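Local coordinates for protein serine protease (Arthrobacter nicotinovorans, PDB 3WY8) that probably cleaves peptide bonds as a secreted protease with a trypsin-like domain, and has keratinolytic activity, at residues F16-S21 and A51-F56; S124-G129 and L141-G146; I162-T167 and S198-P203. All blocks are in the same frame, centred on the assembly; numbering follows the deposited sequence.

Overall arrangement
This chain is the C-terminal trypsin-like domain of a longer protein, a closed antiparallel barrel followed by a second antiparallel sheet. From the N terminus, strand 11-18 turns back at Leu18-Ser21, and contact 1 then brings residues 51-56 against it, closing a barrel. Contact 2 follows as a hairpin pairing strand 124-129 with strand 142-150 in the second sheet. Contact 3 comes last, setting strand 160-163 against strand 199-202 in that same sheet. The three lie in series, none inside or across another. Contacts 2 and 3 are joined by the Cys144-Cys164 disulfide, with centres 9 Å apart, whereas the centre of contact 1 is 26 Å from that of contact 2.

Contact 1 (F16-S21 and A51-F56); sequences FTLGGS and AYATNF
Phe16 and Thr17 pair with Phe56 and Asn55 in a short antiparallel strand contact that closes the six-stranded barrel of the N-terminal half of this trypsin-like fold. Thr17 N donates to Asn55 O at 2.9 Å in a nearly straight bond (165°). The return bond comes not from Asn55 but from Thr54 N, which reaches Thr17 O at a more bent 143°. Beside it the two threonine side chains cross, Thr17 CG2 lying 3.5 Å from Thr54 OG1, while Thr17 OG1 bonds to Asn22. On the face that carries Phe16 and Phe56 the side-chain contacts are apolar. CB of Phe16 meets Phe56 CD1 at 4.2 Å, and the Phe16 ring reaches Ala53 CB through its own CD1. Leu18, with CG anti to the backbone N (chi1 -179°), brings its CD1 within 3.5 Å of both Ala51 O and Ala53 N, and its CD2 sits in plane at the edge of the Phe16 ring. Past Leu18 a type I' turn takes Gly19 and Gly20 through positive phi, and two waters join it to the other segment. One accepts from Gly19 N and donates to Tyr52 O at 2.8 Å; the other links Gly20 N to Thr54 OG1. Phe16 also lies near the probable Ser-His-Asp triad without touching it. Strand 21-29 continues the barrel beyond Phe16, which shares backbone bonding with Tyr23. On the other flank Phe56 pairs with Ala74 of strand 72-78, and its side chain packs on Leu77 and, in strand 94-98, on Ala96 and Met98.

Contact 2 (S124-G129 and L141-G146); sequences SYKSFG and LKSCSG
Lys126 and Ser143 meet on one face of a regular antiparallel hairpin, where Lys126 CE lies 3.4 Å from Ser143 OG. The lysine has CG anti to the backbone N (chi1 -172°), 3.6 Å from Cys144 O, and runs extended from there. Further along this face Ser143 CB sits over the Phe128 ring in a CH-pi contact, 4.1 Å from its centroid and 18° off the normal. Leu141 CD2 approaches the same ring obliquely, 3.9 Å from Phe128 CD1. Six backbone bonds fix this register, two each for the hydrogen-bonded pairs Tyr125-Gly146, Ser127-Cys144 and Gly129-Lys142; Ser127 N to Cys144 O is the shortest at 2.7 Å. In the next shell Glu5 takes a salt bridge from Lys126 NZ and a hydrogen bond from Ser143 OG, so one carboxylate holds both polar ends. An alanine in place of Lys126 would probably leave the charge of Glu5 without this mate and open a gap beside Ser143. On the other face Ser127 OG bonds to Asn189, Tyr125 OH to Asn186, and Cys144 is tied to Cys164 by a disulfide. Strand 174-177 pairs with the other edge of strand 124-129, strands 3-4 and 160-163 both pair with strand 142-150, and Ile11 of strand 11-18 packs against Phe128 and Leu141.

Contact 3 (I162-T167 and S198-P203); sequences IPCNMT and STMYGP
The Met200 side chain leaves strand 199-202 beside Cys164, and its CB rests 3.6 Å from Cys164 CB and 3.9 Å from Cys164 SG. With CG anti to the backbone N (chi1 175°), the chain bends at chi2 (73°) and again at chi3, and its tip comes to Met166. There CE lies 3.7 Å from Met166 O and 4.2 Å from Met166 CB. The same buried side chain also touches Ser170 and Asn189. In the backbone, Ile162 and Met200 form an antiparallel pair with bonds both ways, Met200 N to Ile162 O at 2.9 Å and Ile162 N to Met200 O at 3.0 Å. A third bond follows, from Cys164 N to Ser198 O at 2.9 Å, with the donor 53° out of the carbonyl plane. Beside the pair, Thr199 CG2 comes within 3.4 Å of Ile162 O. The disulfide of Cys164 joins this segment to strand 142-150. Met166 packs on Lys142 and Cys144 of that strand and, like Ile162, on Ser127 of strand 124-129, while within strand 199-202 the ring of Tyr201 stacks on Tyr191.

Contact 1 (F16-S21 and A51-F56)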
ATOM      1  N   PHE A  16       7.897   5.602  -8.583  1.00 17.58           N
ATOM      2  CA  PHE A  16       7.023   6.634  -9.135  1.00 17.49           C
ATOM      3  C   PHE A  16       7.621   8.032  -9.207  1.00 17.73           C
ATOM      4  O   PHE A  16       8.636   8.319  -8.571  1.00 17.49           O
ATOM      5  CB  PHE A  16       5.650   6.640  -8.432  1.00 17.70           C
ATOM      6  CG  PHE A  16       5.686   7.079  -6.988  1.00 17.92           C
ATOM      7  CD1 PHE A  16       5.216   8.337  -6.624  1.00 18.64           C
ATOM      8  CD2 PHE A  16       6.151   6.226  -5.991  1.00 17.95           C
ATOM      9  CE1 PHE A  16       5.226   8.755  -5.289  1.00 18.11           C
ATOM     10  CE2 PHE A  16       6.164   6.632  -4.650  1.00 17.91           C
ATOM     11  CZ  PHE A  16       5.699   7.899  -4.302  1.00 18.77           C
ATOM     12  N   THR A  17       6.998   8.876 -10.027  1.00 17.86           N
ATOM     13  CA  THR A  17       7.362  10.279 -10.133  1.00 18.63           C
ATOM     14  C   THR A  17       6.162  11.103  -9.685  1.00 18.77           C
ATOM     15  O   THR A  17       5.063  10.954 -10.219  1.00 18.66           O
ATOM     16  CB  THR A  17       7.785  10.651 -11.572  1.00 18.92           C
ATOM     17  OG1 THR A  17       8.875   9.809 -11.977  1.00 18.91           O
ATOM     18  CG2 THR A  17       8.229  12.102 -11.648  1.00 19.14           C
ATOM     19  N   LEU A  18       6.384  11.957  -8.691  1.00 19.17           N
ATOM     20  CA  LEU A  18       5.321  12.770  -8.118  1.00 19.64           C
ATOM     21  C   LEU A  18       5.852  14.167  -7.826  1.00 19.96           C
ATOM     22  O   LEU A  18       6.864  14.322  -7.142  1.00 20.06           O
ATOM     23  CB  LEU A  18       4.774  12.121  -6.841  1.00 19.81           C
ATOM     24  CG  LEU A  18       3.626  12.819  -6.104  1.00 19.55           C
ATOM     25  CD1 LEU A  18       2.366  12.868  -6.957  1.00 19.87           C
ATOM     26  CD2 LEU A  18       3.349  12.126  -4.777  1.00 19.56           C
ATOM     27  N   GLY A  19       5.168  15.178  -8.356  1.00 20.64           N
ATOM     28  CA  GLY A  19       5.613  16.565  -8.217  1.00 21.05           C
ATOM     29  C   GLY A  19       7.005  16.769  -8.791  1.00 21.28           C
ATOM     30  O   GLY A  19       7.767  17.619  -8.314  1.00 21.86           O
ATOM     31  N   GLY A  20       7.338  15.966  -9.799  1.00 21.42           N
ATOM     32  CA  GLY A  20       8.617  16.057 -10.494  1.00 21.28           C
ATOM     33  C   GLY A  20       9.791  15.341  -9.845  1.00 21.17           C
ATOM     34  O   GLY A  20      10.905  15.408 -10.356  1.00 21.62           O
ATOM     35  N   SER A  21       9.550  14.656  -8.728  1.00 20.90           N
ATOM     36  CA  SER A  21      10.616  13.944  -8.011  1.00 20.61           C
ATOM     37  C   SER A  21      10.378  12.436  -7.994  1.00 20.27           C
ATOM     38  O   SER A  21       9.240  11.979  -8.121  1.00 19.93           O
ATOM     39  CB  SER A  21      10.753  14.464  -6.579  1.00 20.93           C
ATOM     40  OG  SER A  21      11.138  15.826  -6.566  1.00 21.91           O
ATOM     41  N   ALA A  51      -1.383  17.261  -7.427  1.00 21.38           N
ATOM     42  CA  ALA A  51      -1.397  16.465  -8.639  1.00 21.25           C
ATOM     43  C   ALA A  51      -1.216  14.980  -8.345  1.00 21.13           C
ATOM     44  O   ALA A  51      -0.638  14.598  -7.323  1.00 20.90           O
ATOM     45  CB  ALA A  51      -0.313  16.949  -9.594  1.00 21.45           C
ATOM     46  N   TYR A  52      -1.734  14.154  -9.247  1.00 21.08           N
ATOM     47  CA  TYR A  52      -1.430  12.733  -9.253  1.00 20.46           C
ATOM     48  C   TYR A  52      -0.033  12.492  -9.827  1.00 20.39           C
ATOM     49  O   TYR A  52       0.516  13.348 -10.526  1.00 20.27           O
ATOM     50  CB  TYR A  52      -2.479  11.966 -10.057  1.00 20.76           C
ATOM     51  CG  TYR A  52      -3.771  11.742  -9.304  1.00 20.81           C
ATOM     52  CD1 TYR A  52      -3.892  10.695  -8.390  1.00 21.03           C
ATOM     53  CD2 TYR A  52      -4.874  12.572  -9.506  1.00 22.03           C
ATOM     54  CE1 TYR A  52      -5.078  10.476  -7.693  1.00 21.50           C
ATOM     55  CE2 TYR A  52      -6.066  12.363  -8.809  1.00 22.98           C
ATOM     56  CZ  TYR A  52      -6.158  11.312  -7.906  1.00 22.34           C
ATOM     57  OH  TYR A  52      -7.327  11.093  -7.215  1.00 22.03           O
ATOM     58  N   ALA A  53       0.536  11.328  -9.514  1.00 20.21           N
ATOM     59  CA  ALA A  53       1.831  10.913 -10.045  1.00 20.21           C
ATOM     60  C   ALA A  53       1.819  10.894 -11.570  1.00 20.35           C
ATOM     61  O   ALA A  53       0.824  10.504 -12.179  1.00 20.30           O
ATOM     62  CB  ALA A  53       2.206   9.538  -9.505  1.00 20.22           C
ATOM     63  N   THR A  54       2.926  11.318 -12.171  1.00 20.43           N
ATOM     64  CA  THR A  54       3.043  11.362 -13.631  1.00 20.91           C
ATOM     65  C   THR A  54       3.552  10.043 -14.217  1.00 21.01           C
ATOM     66  O   THR A  54       3.386   9.780 -15.409  1.00 21.46           O
ATOM     67  CB  THR A  54       3.925  12.535 -14.101  1.00 20.85           C
ATOM     68  OG1 THR A  54       5.173  12.509 -13.398  1.00 21.17           O
ATOM     69  CG2 THR A  54       3.220  13.869 -13.838  1.00 21.22           C
ATOM     70  N   ASN A  55       4.176   9.224 -13.371  1.00 20.92           N
ATOM     71  CA  ASN A  55       4.563   7.861 -13.730  1.00 20.81           C
ATOM     72  C   ASN A  55       4.503   6.998 -12.482  1.00 20.36           C
ATOM     73  O   ASN A  55       4.862   7.455 -11.402  1.00 20.10           O
ATOM     74  CB  ASN A  55       5.966   7.819 -14.348  1.00 21.03           C
ATOM     75  CG  ASN A  55       6.202   6.568 -15.187  1.00 22.73           C
ATOM     76  OD1 ASN A  55       7.177   5.843 -14.980  1.00 24.93           O
ATOM     77  ND2 ASN A  55       5.303   6.305 -16.134  1.00 23.51           N
ATOM     78  N   PHE A  56       4.030   5.764 -12.637  1.00 19.91           N
ATOM     79  CA  PHE A  56       3.767   4.869 -11.505  1.00 19.66           C
ATOM     80  C   PHE A  56       3.961   3.437 -11.982  1.00 19.37           C
ATOM     81  O   PHE A  56       3.198   2.944 -12.821  1.00 19.58           O
ATOM     82  CB  PHE A  56       2.333   5.100 -10.992  1.00 19.51           C
ATOM     83  CG  PHE A  56       1.937   4.258  -9.794  1.00 19.52           C
ATOM     84  CD1 PHE A  56       1.892   4.824  -8.521  1.00 18.78           C
ATOM     85  CD2 PHE A  56       1.559   2.925  -9.946  1.00 19.68           C
ATOM     86  CE1 PHE A  56       1.496   4.072  -7.411  1.00 19.10           C
ATOM     87  CE2 PHE A  56       1.167   2.158  -8.844  1.00 19.67           C
ATOM     88  CZ  PHE A  56       1.135   2.737  -7.572  1.00 19.52           C
TER
HETATM   89  O   HOH W   1       2.849  14.948 -10.181  1.00 23.03           O
HETATM   90  O   HOH W   2       5.616  14.561 -11.532  1.00 26.75           O

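Contact 2 (S124-G129 and L141-G146)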
ATOM      1  N   SER A 124      -5.788  -7.982  14.728  1.00 18.15           N
ATOM      2  CA  SER A 124      -4.371  -8.314  14.582  1.00 18.48           C
ATOM      3  C   SER A 124      -4.009  -8.367  13.104  1.00 17.93           C
ATOM      4  O   SER A 124      -4.818  -8.791  12.277  1.00 17.88           O
ATOM      5  CB  SER A 124      -4.056  -9.638  15.272  1.00 18.87           C
ATOM      6  OG  SER A 124      -4.205  -9.494  16.673  1.00 21.25           O
ATOM      7  N   TYR A 125      -2.789  -7.938  12.783  1.00 17.29           N
ATOM      8  CA  TYR A 125      -2.366  -7.771  11.398  1.00 16.71           C
ATOM      9  C   TYR A 125      -0.957  -8.274  11.142  1.00 16.62           C
ATOM     10  O   TYR A 125      -0.138  -8.354  12.055  1.00 16.80           O
ATOM     11  CB  TYR A 125      -2.380  -6.287  11.017  1.00 16.71           C
ATOM     12  CG  TYR A 125      -3.750  -5.668  10.940  1.00 15.96           C
ATOM     13  CD1 TYR A 125      -4.495  -5.746   9.770  1.00 17.37           C
ATOM     14  CD2 TYR A 125      -4.289  -4.987  12.032  1.00 16.97           C
ATOM     15  CE1 TYR A 125      -5.759  -5.168   9.688  1.00 17.31           C
ATOM     16  CE2 TYR A 125      -5.550  -4.410  11.964  1.00 17.41           C
ATOM     17  CZ  TYR A 125      -6.273  -4.503  10.785  1.00 17.83           C
ATOM     18  OH  TYR A 125      -7.517  -3.933  10.712  1.00 18.59           O
ATOM     19  N   LYS A 126      -0.692  -8.603   9.884  1.00 16.57           N
ATOM     20  CA  LYS A 126       0.671  -8.732   9.391  1.00 16.77           C
ATOM     21  C   LYS A 126       0.814  -7.775   8.209  1.00 16.80           C
ATOM     22  O   LYS A 126       0.054  -7.856   7.245  1.00 16.81           O
ATOM     23  CB  LYS A 126       0.988 -10.174   8.988  1.00 16.62           C
ATOM     24  CG  LYS A 126       2.468 -10.395   8.638  1.00 18.09           C
ATOM     25  CD  LYS A 126       2.788 -11.864   8.401  1.00 19.81           C
ATOM     26  CE  LYS A 126       4.265 -12.049   8.086  1.00 21.00           C
ATOM     27  NZ  LYS A 126       4.681 -13.481   7.986  1.00 22.45           N
ATOM     28  N   SER A 127       1.766  -6.852   8.319  1.00 16.92           N
ATOM     29  CA  SER A 127       2.002  -5.830   7.302  1.00 17.16           C
ATOM     30  C   SER A 127       3.280  -6.122   6.533  1.00 16.83           C
ATOM     31  O   SER A 127       4.266  -6.571   7.108  1.00 16.78           O
ATOM     32  CB  SER A 127       2.096  -4.448   7.949  1.00 17.45           C
ATOM     33  OG  SER A 127       2.704  -3.505   7.070  1.00 19.58           O
ATOM     34  N   PHE A 128       3.250  -5.851   5.235  1.00 16.32           N
ATOM     35  CA  PHE A 128       4.385  -6.103   4.356  1.00 16.29           C
ATOM     36  C   PHE A 128       4.843  -4.833   3.665  1.00 16.02           C
ATOM     37  O   PHE A 128       4.061  -3.912   3.477  1.00 16.51           O
ATOM     38  CB  PHE A 128       3.992  -7.124   3.293  1.00 16.13           C
ATOM     39  CG  PHE A 128       3.772  -8.507   3.831  1.00 16.25           C
ATOM     40  CD1 PHE A 128       4.746  -9.491   3.660  1.00 16.36           C
ATOM     41  CD2 PHE A 128       2.588  -8.836   4.489  1.00 17.27           C
ATOM     42  CE1 PHE A 128       4.545 -10.786   4.144  1.00 16.36           C
ATOM     43  CE2 PHE A 128       2.380 -10.126   4.985  1.00 16.85           C
ATOM     44  CZ  PHE A 128       3.363 -11.100   4.813  1.00 17.53           C
ATOM     45  N   GLY A 129       6.113  -4.788   3.278  1.00 16.02           N
ATOM     46  CA  GLY A 129       6.608  -3.666   2.491  1.00 15.61           C
ATOM     47  C   GLY A 129       8.040  -3.827   2.034  1.00 15.71           C
ATOM     48  O   GLY A 129       8.710  -4.803   2.381  1.00 15.13           O
ATOM     49  N   LEU A 141      11.521  -7.799   0.380  1.00 16.80           N
ATOM     50  CA  LEU A 141      10.277  -7.769   1.145  1.00 16.22           C
ATOM     51  C   LEU A 141      10.506  -8.040   2.634  1.00 16.09           C
ATOM     52  O   LEU A 141      11.201  -8.989   3.002  1.00 16.17           O
ATOM     53  CB  LEU A 141       9.299  -8.808   0.581  1.00 16.45           C
ATOM     54  CG  LEU A 141       7.860  -8.774   1.098  1.00 15.71           C
ATOM     55  CD1 LEU A 141       7.157  -7.479   0.687  1.00 16.46           C
ATOM     56  CD2 LEU A 141       7.106  -9.988   0.582  1.00 15.96           C
ATOM     57  N   LYS A 142       9.903  -7.199   3.476  1.00 15.72           N
ATOM     58  CA  LYS A 142       9.946  -7.356   4.926  1.00 15.90           C
ATOM     59  C   LYS A 142       8.531  -7.338   5.474  1.00 16.20           C
ATOM     60  O   LYS A 142       7.592  -6.959   4.766  1.00 16.03           O
ATOM     61  CB  LYS A 142      10.764  -6.232   5.580  1.00 15.78           C
ATOM     62  CG  LYS A 142      12.152  -6.020   4.979  1.00 15.87           C
ATOM     63  CD  LYS A 142      13.041  -7.236   5.132  1.00 16.65           C
ATOM     64  CE  LYS A 142      14.433  -6.955   4.604  1.00 17.72           C
ATOM     65  NZ  LYS A 142      15.262  -8.201   4.567  1.00 19.70           N
ATOM     66  N   SER A 143       8.378  -7.756   6.728  1.00 16.41           N
ATOM     67  CA  SER A 143       7.074  -7.701   7.379  1.00 17.05           C
ATOM     68  C   SER A 143       7.148  -7.265   8.838  1.00 17.44           C
ATOM     69  O   SER A 143       8.213  -7.306   9.467  1.00 17.33           O
ATOM     70  CB  SER A 143       6.349  -9.045   7.262  1.00 17.00           C
ATOM     71  OG  SER A 143       6.995 -10.049   8.026  1.00 17.62           O
ATOM     72  N   CYS A 144       6.001  -6.820   9.342  1.00 17.63           N
ATOM     73  CA  CYS A 144       5.775  -6.554  10.754  1.00 18.71           C
ATOM     74  C   CYS A 144       4.447  -7.189  11.127  1.00 18.51           C
ATOM     75  O   CYS A 144       3.614  -7.449  10.258  1.00 18.30           O
ATOM     76  CB  CYS A 144       5.672  -5.054  11.009  1.00 19.39           C
ATOM     77  SG  CYS A 144       7.147  -4.104  10.659  1.00 23.11           S
ATOM     78  N   SER A 145       4.237  -7.434  12.415  1.00 18.46           N
ATOM     79  CA  SER A 145       2.959  -7.968  12.872  1.00 18.35           C
ATOM     80  C   SER A 145       2.623  -7.505  14.284  1.00 18.38           C
ATOM     81  O   SER A 145       3.516  -7.217  15.089  1.00 18.19           O
ATOM     82  CB  SER A 145       2.941  -9.497  12.782  1.00 18.82           C
ATOM     83  OG  SER A 145       3.829 -10.068  13.726  1.00 18.72           O
ATOM     84  N   GLY A 146       1.331  -7.425  14.573  1.00 18.46           N
ATOM     85  CA  GLY A 146       0.875  -7.122  15.923  1.00 18.77           C
ATOM     86  C   GLY A 146      -0.599  -6.795  15.996  1.00 19.10           C
ATOM     87  O   GLY A 146      -1.324  -6.889  15.001  1.00 19.19           O
TER

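Contact 3 (I162-T167 and S198-P203)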
ATOM      1  N   ILE A 162       0.631  -0.635  14.705  1.00 17.40           N
ATOM      2  CA  ILE A 162       1.200  -1.905  15.163  1.00 17.98           C
ATOM      3  C   ILE A 162       2.704  -1.730  15.372  1.00 17.86           C
ATOM      4  O   ILE A 162       3.319  -0.878  14.727  1.00 17.93           O
ATOM      5  CB  ILE A 162       0.928  -3.083  14.173  1.00 18.29           C
ATOM      6  CG1 ILE A 162       1.505  -2.792  12.780  1.00 18.22           C
ATOM      7  CG2 ILE A 162      -0.564  -3.403  14.103  1.00 18.51           C
ATOM      8  CD1 ILE A 162       1.540  -4.002  11.862  1.00 19.92           C
ATOM      9  N   PRO A 163       3.308  -2.522  16.280  1.00 17.98           N
ATOM     10  CA  PRO A 163       4.761  -2.442  16.420  1.00 18.17           C
ATOM     11  C   PRO A 163       5.426  -2.863  15.113  1.00 17.96           C
ATOM     12  O   PRO A 163       5.036  -3.873  14.521  1.00 18.08           O
ATOM     13  CB  PRO A 163       5.060  -3.456  17.532  1.00 18.30           C
ATOM     14  CG  PRO A 163       3.787  -3.548  18.298  1.00 18.76           C
ATOM     15  CD  PRO A 163       2.724  -3.466  17.248  1.00 18.23           C
ATOM     16  N   CYS A 164       6.403  -2.079  14.663  1.00 18.07           N
ATOM     17  CA  CYS A 164       6.985  -2.251  13.335  1.00 18.41           C
ATOM     18  C   CYS A 164       8.267  -1.447  13.197  1.00 18.40           C
ATOM     19  O   CYS A 164       8.334  -0.302  13.654  1.00 18.69           O
ATOM     20  CB  CYS A 164       5.986  -1.788  12.268  1.00 18.58           C
ATOM     21  SG  CYS A 164       6.447  -2.178  10.562  1.00 19.48           S
ATOM     22  N   ASN A 165       9.271  -2.039  12.551  1.00 18.24           N
ATOM     23  CA  ASN A 165      10.551  -1.364  12.311  1.00 18.32           C
ATOM     24  C   ASN A 165      10.756  -0.920  10.861  1.00 18.08           C
ATOM     25  O   ASN A 165      11.823  -0.404  10.513  1.00 18.01           O
ATOM     26  CB  ASN A 165      11.728  -2.247  12.766  1.00 18.40           C
ATOM     27  CG  ASN A 165      11.928  -3.486  11.888  1.00 19.42           C
ATOM     28  OD1 ASN A 165      11.040  -3.893  11.140  1.00 19.54           O
ATOM     29  ND2 ASN A 165      13.109  -4.099  11.993  1.00 20.78           N
ATOM     30  N   MET A 166       9.745  -1.127  10.017  1.00 17.74           N
ATOM     31  CA  MET A 166       9.868  -0.792   8.600  1.00 17.67           C
ATOM     32  C   MET A 166       9.942   0.717   8.380  1.00 17.72           C
ATOM     33  O   MET A 166       9.269   1.492   9.059  1.00 18.13           O
ATOM     34  CB  MET A 166       8.734  -1.414   7.783  1.00 17.74           C
ATOM     35  CG  MET A 166       8.842  -2.932   7.681  1.00 17.73           C
ATOM     36  SD  MET A 166       7.856  -3.637   6.347  1.00 18.73           S
ATOM     37  CE  MET A 166       6.194  -3.279   6.929  1.00 18.54           C
ATOM     38  N   THR A 167      10.776   1.117   7.430  1.00 17.51           N
ATOM     39  CA  THR A 167      11.117   2.520   7.228  1.00 17.60           C
ATOM     40  C   THR A 167      10.574   3.031   5.895  1.00 17.62           C
ATOM     41  O   THR A 167       9.916   2.287   5.161  1.00 17.57           O
ATOM     42  CB  THR A 167      12.639   2.711   7.255  1.00 17.53           C
ATOM     43  OG1 THR A 167      13.234   1.871   6.258  1.00 17.98           O
ATOM     44  CG2 THR A 167      13.209   2.354   8.631  1.00 17.72           C
ATOM     45  N   SER A 198       9.177   2.999  15.970  1.00 23.51           N
ATOM     46  CA  SER A 198       8.950   1.594  16.302  1.00 22.63           C
ATOM     47  C   SER A 198       7.472   1.196  16.177  1.00 21.41           C
ATOM     48  O   SER A 198       7.093   0.077  16.528  1.00 20.95           O
ATOM     49  CB  SER A 198       9.475   1.294  17.707  1.00 22.85           C
ATOM     50  OG  SER A 198       8.817   2.106  18.662  1.00 24.81           O
ATOM     51  N   THR A 199       6.653   2.115  15.666  1.00 20.25           N
ATOM     52  CA  THR A 199       5.239   1.844  15.378  1.00 19.40           C
ATOM     53  C   THR A 199       4.902   2.318  13.963  1.00 18.70           C
ATOM     54  O   THR A 199       5.332   3.395  13.549  1.00 18.67           O
ATOM     55  CB  THR A 199       4.312   2.553  16.402  1.00 19.59           C
ATOM     56  OG1 THR A 199       4.647   2.122  17.726  1.00 20.21           O
ATOM     57  CG2 THR A 199       2.846   2.230  16.135  1.00 19.40           C
ATOM     58  N   MET A 200       4.164   1.493  13.219  1.00 17.72           N
ATOM     59  CA  MET A 200       3.649   1.874  11.905  1.00 17.20           C
ATOM     60  C   MET A 200       2.146   2.108  12.000  1.00 17.02           C
ATOM     61  O   MET A 200       1.425   1.267  12.522  1.00 16.35           O
ATOM     62  CB  MET A 200       3.923   0.770  10.879  1.00 17.29           C
ATOM     63  CG  MET A 200       3.321   1.035   9.501  1.00 17.20           C
ATOM     64  SD  MET A 200       4.217   2.319   8.636  1.00 19.11           S
ATOM     65  CE  MET A 200       5.693   1.407   8.171  1.00 18.74           C
ATOM     66  N   TYR A 201       1.688   3.243  11.479  1.00 16.96           N
ATOM     67  CA  TYR A 201       0.264   3.560  11.452  1.00 17.27           C
ATOM     68  C   TYR A 201      -0.334   3.394  10.067  1.00 17.24           C
ATOM     69  O   TYR A 201       0.310   3.698   9.059  1.00 17.34           O
ATOM     70  CB  TYR A 201       0.012   4.975  11.971  1.00 17.13           C
ATOM     71  CG  TYR A 201       0.232   5.070  13.451  1.00 17.88           C
ATOM     72  CD1 TYR A 201      -0.795   4.755  14.340  1.00 18.41           C
ATOM     73  CD2 TYR A 201       1.473   5.435  13.968  1.00 18.43           C
ATOM     74  CE1 TYR A 201      -0.593   4.805  15.709  1.00 19.99           C
ATOM     75  CE2 TYR A 201       1.682   5.501  15.344  1.00 19.37           C
ATOM     76  CZ  TYR A 201       0.642   5.181  16.202  1.00 20.15           C
ATOM     77  OH  TYR A 201       0.827   5.236  17.566  1.00 22.09           O
ATOM     78  N   GLY A 202      -1.569   2.895  10.042  1.00 17.08           N
ATOM     79  CA  GLY A 202      -2.342   2.742   8.816  1.00 17.03           C
ATOM     80  C   GLY A 202      -3.757   3.249   9.009  1.00 16.75           C
ATOM     81  O   GLY A 202      -4.316   3.128  10.107  1.00 17.27           O
ATOM     82  N   PRO A 203      -4.359   3.811   7.948  1.00 16.80           N
ATOM     83  CA  PRO A 203      -5.705   4.371   8.077  1.00 16.60           C
ATOM     84  C   PRO A 203      -6.791   3.306   8.227  1.00 16.60           C
ATOM     85  O   PRO A 203      -6.632   2.164   7.775  1.00 16.56           O
ATOM     86  CB  PRO A 203      -5.901   5.118   6.755  1.00 16.38           C
ATOM     87  CG  PRO A 203      -5.040   4.391   5.797  1.00 17.04           C
ATOM     88  CD  PRO A 203      -3.824   3.995   6.588  1.00 16.68           C
TER